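Local coordinates for protein ralf, proline/betaine transporter (Legionella pneumophila, PDB 4D7Q) that probably acts as a guanine nucleotide exchange factor, here an engineered chimera joining a Legionella Sec7 domain to a Rickettsia RalF capping domain, at residues 239-244 and 323-328. The protein carries 2 engineered substitutions. Numbering follows the deposited sequence.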
loop_
_atom_site.group_PDB
_atom_site.type_symbol
_atom_site.label_atom_id
_atom_site.label_comp_id
_atom_site.label_asym_id
_atom_site.label_seq_id
_atom_site.Cartn_x
_atom_site.Cartn_y
_atom_site.Cartn_z
ATOM N N PHE A 239 -3.691 13.529 22.842
ATOM C CA PHE A 239 -2.260 13.545 22.558
ATOM C C PHE A 239 -1.475 14.410 23.556
ATOM O O PHE A 239 -1.618 15.638 23.534
ATOM C CB PHE A 239 -2.030 13.955 21.083
ATOM C CG PHE A 239 -2.826 13.097 20.122
ATOM C CD1 PHE A 239 -2.409 11.807 19.806
ATOM C CD2 PHE A 239 -4.015 13.560 19.572
ATOM C CE1 PHE A 239 -3.163 11.001 18.939
ATOM C CE2 PHE A 239 -4.774 12.755 18.714
ATOM C CZ PHE A 239 -4.343 11.475 18.404
ATOM N N PRO A 240 -0.667 13.782 24.461
ATOM C CA PRO A 240 0.057 14.572 25.479
ATOM C C PRO A 240 0.970 15.696 24.978
ATOM O O PRO A 240 1.139 16.663 25.698
ATOM C CB PRO A 240 0.817 13.509 26.289
ATOM C CG PRO A 240 0.080 12.242 26.053
ATOM C CD PRO A 240 -0.447 12.331 24.661
ATOM N N LYS A 241 1.533 15.596 23.753
ATOM C CA LYS A 241 2.413 16.646 23.210
ATOM C C LYS A 241 1.620 17.766 22.536
ATOM O O LYS A 241 2.205 18.760 22.097
ATOM C CB LYS A 241 3.459 16.062 22.235
ATOM C CG LYS A 241 4.303 14.914 22.794
ATOM C CD LYS A 241 5.281 15.356 23.881
ATOM C CE LYS A 241 6.230 14.239 24.239
ATOM N NZ LYS A 241 6.649 14.305 25.668
ATOM N N LEU A 242 0.316 17.587 22.479
ATOM C CA LEU A 242 -0.568 18.521 21.832
ATOM C C LEU A 242 -1.679 19.087 22.734
ATOM O O LEU A 242 -2.661 19.603 22.257
ATOM C CB LEU A 242 -1.145 17.873 20.573
ATOM C CG LEU A 242 -0.170 17.564 19.441
ATOM C CD1 LEU A 242 -0.827 16.714 18.379
ATOM C CD2 LEU A 242 0.387 18.824 18.810
ATOM N N GLN A 243 -1.503 18.989 24.033
ATOM C CA GLN A 243 -2.538 19.382 24.983
ATOM C C GLN A 243 -2.885 20.893 25.091
ATOM O O GLN A 243 -3.899 21.234 25.647
ATOM C CB GLN A 243 -2.283 18.752 26.336
ATOM C CG GLN A 243 -2.626 17.273 26.389
ATOM C CD GLN A 243 -4.023 16.950 25.902
ATOM O OE1 GLN A 243 -4.184 16.261 24.939
ATOM N NE2 GLN A 243 -5.016 17.443 26.577
ATOM N N ASN A 244 -2.060 21.756 24.518
ATOM C CA ASN A 244 -2.337 23.188 24.433
ATOM C C ASN A 244 -2.774 23.559 23.021
ATOM O O ASN A 244 -2.991 24.742 22.749
ATOM C CB ASN A 244 -1.106 24.018 24.845
ATOM C CG ASN A 244 -0.936 24.115 26.340
ATOM O OD1 ASN A 244 -1.753 24.721 27.044
ATOM N ND2 ASN A 244 0.120 23.504 26.859
ATOM N N THR A 323 3.186 11.353 16.808
ATOM C CA THR A 323 3.957 10.124 17.022
ATOM C C THR A 323 4.547 10.056 18.421
ATOM O O THR A 323 4.422 9.028 19.084
ATOM C CB THR A 323 5.026 9.919 15.942
ATOM O OG1 THR A 323 4.450 10.093 14.650
ATOM C CG2 THR A 323 5.608 8.544 16.006
ATOM N N ALA A 324 5.156 11.163 18.887
ATOM C CA ALA A 324 5.781 11.223 20.215
ATOM C C ALA A 324 4.755 11.186 21.355
ATOM O O ALA A 324 5.126 10.902 22.489
ATOM C CB ALA A 324 6.673 12.448 20.322
ATOM N N SER A 325 3.466 11.425 21.036
ATOM C CA SER A 325 2.347 11.398 21.976
ATOM C C SER A 325 1.960 9.974 22.364
ATOM O O SER A 325 1.367 9.774 23.420
ATOM C CB SER A 325 1.144 12.138 21.404
ATOM O OG SER A 325 1.354 13.539 21.406
ATOM N N PHE A 326 2.255 8.991 21.513
ATOM C CA PHE A 326 1.977 7.605 21.852
ATOM C C PHE A 326 3.037 7.181 22.856
ATOM O O PHE A 326 4.180 7.627 22.762
ATOM C CB PHE A 326 1.938 6.701 20.593
ATOM C CG PHE A 326 0.691 6.925 19.750
ATOM C CD1 PHE A 326 -0.485 6.227 20.016
ATOM C CD2 PHE A 326 0.677 7.876 18.734
ATOM C CE1 PHE A 326 -1.645 6.457 19.266
ATOM C CE2 PHE A 326 -0.492 8.116 17.985
ATOM C CZ PHE A 326 -1.640 7.399 18.249
ATOM N N GLU A 327 2.649 6.399 23.869
ATOM C CA GLU A 327 3.589 5.938 24.901
ATOM C C GLU A 327 4.691 5.064 24.320
ATOM O O GLU A 327 5.841 5.169 24.740
ATOM C CB GLU A 327 2.851 5.167 25.997
ATOM C CG GLU A 327 2.084 6.053 26.960
ATOM C CD GLU A 327 1.450 5.305 28.116
ATOM O OE1 GLU A 327 1.243 4.077 27.996
ATOM O OE2 GLU A 327 1.148 5.956 29.143
ATOM N N THR A 328 4.343 4.224 23.340
ATOM C CA THR A 328 5.281 3.320 22.672
ATOM C C THR A 328 6.241 4.091 21.782
ATOM O O THR A 328 5.811 4.911 20.951
ATOM C CB THR A 328 4.531 2.270 21.847
ATOM O OG1 THR A 328 3.371 1.825 22.556
ATOM C CG2 THR A 328 5.413 1.079 21.465
#
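The rings of F239 and F326 lie side by side and form an offset edge-to-face pair. F239 turns its edge toward the face of F326. The centroids are 6.0 Å apart and the planes are inclined by 66°. The touch is made at one corner, where F239 CE1 lies 4.0 Å from F326 CZ and equally close to CE2. S325 CB also sits at the edge of the F239 ring, near its plane, 3.9 Å from CD1. T323 O lies at the edge of the F326 ring, in its plane. Beyond the pair, F326 reaches I211 and I214 of strand 208-214. Both rings also touch T221 of helix 220-230.

S325, on helix 313-325, is the centre of the contact. Its OG is anti to the carbonyl carbon (chi1 -73°), beside its own backbone N. There it receives the backbone N-H of K241, with N to OG 3.1 Å and an N-H...O angle of 156°. The same OG is hydrogen-bonded to Q321 O, one turn earlier in the helix. P240 CD packs against S325, 3.4 Å from its O. That carbonyl is hydrogen-bonded to T221 OG1. The K241 chain is bent at chi2 and chi4. Its CG is 3.5 Å from S325 OG, and its CE is 3.9 Å from A324 O.

The contact lies wholly in the capping domain. It joins the loop before strand 248-252 to helix 313-325 and the residues that follow it. The bond to Q321 O makes S325 OG the donor there, which leaves its oxygen to accept from K241 N. One buried hydroxyl thus links the loop backbone to the helix backbone, with the aromatic pair packed beside it.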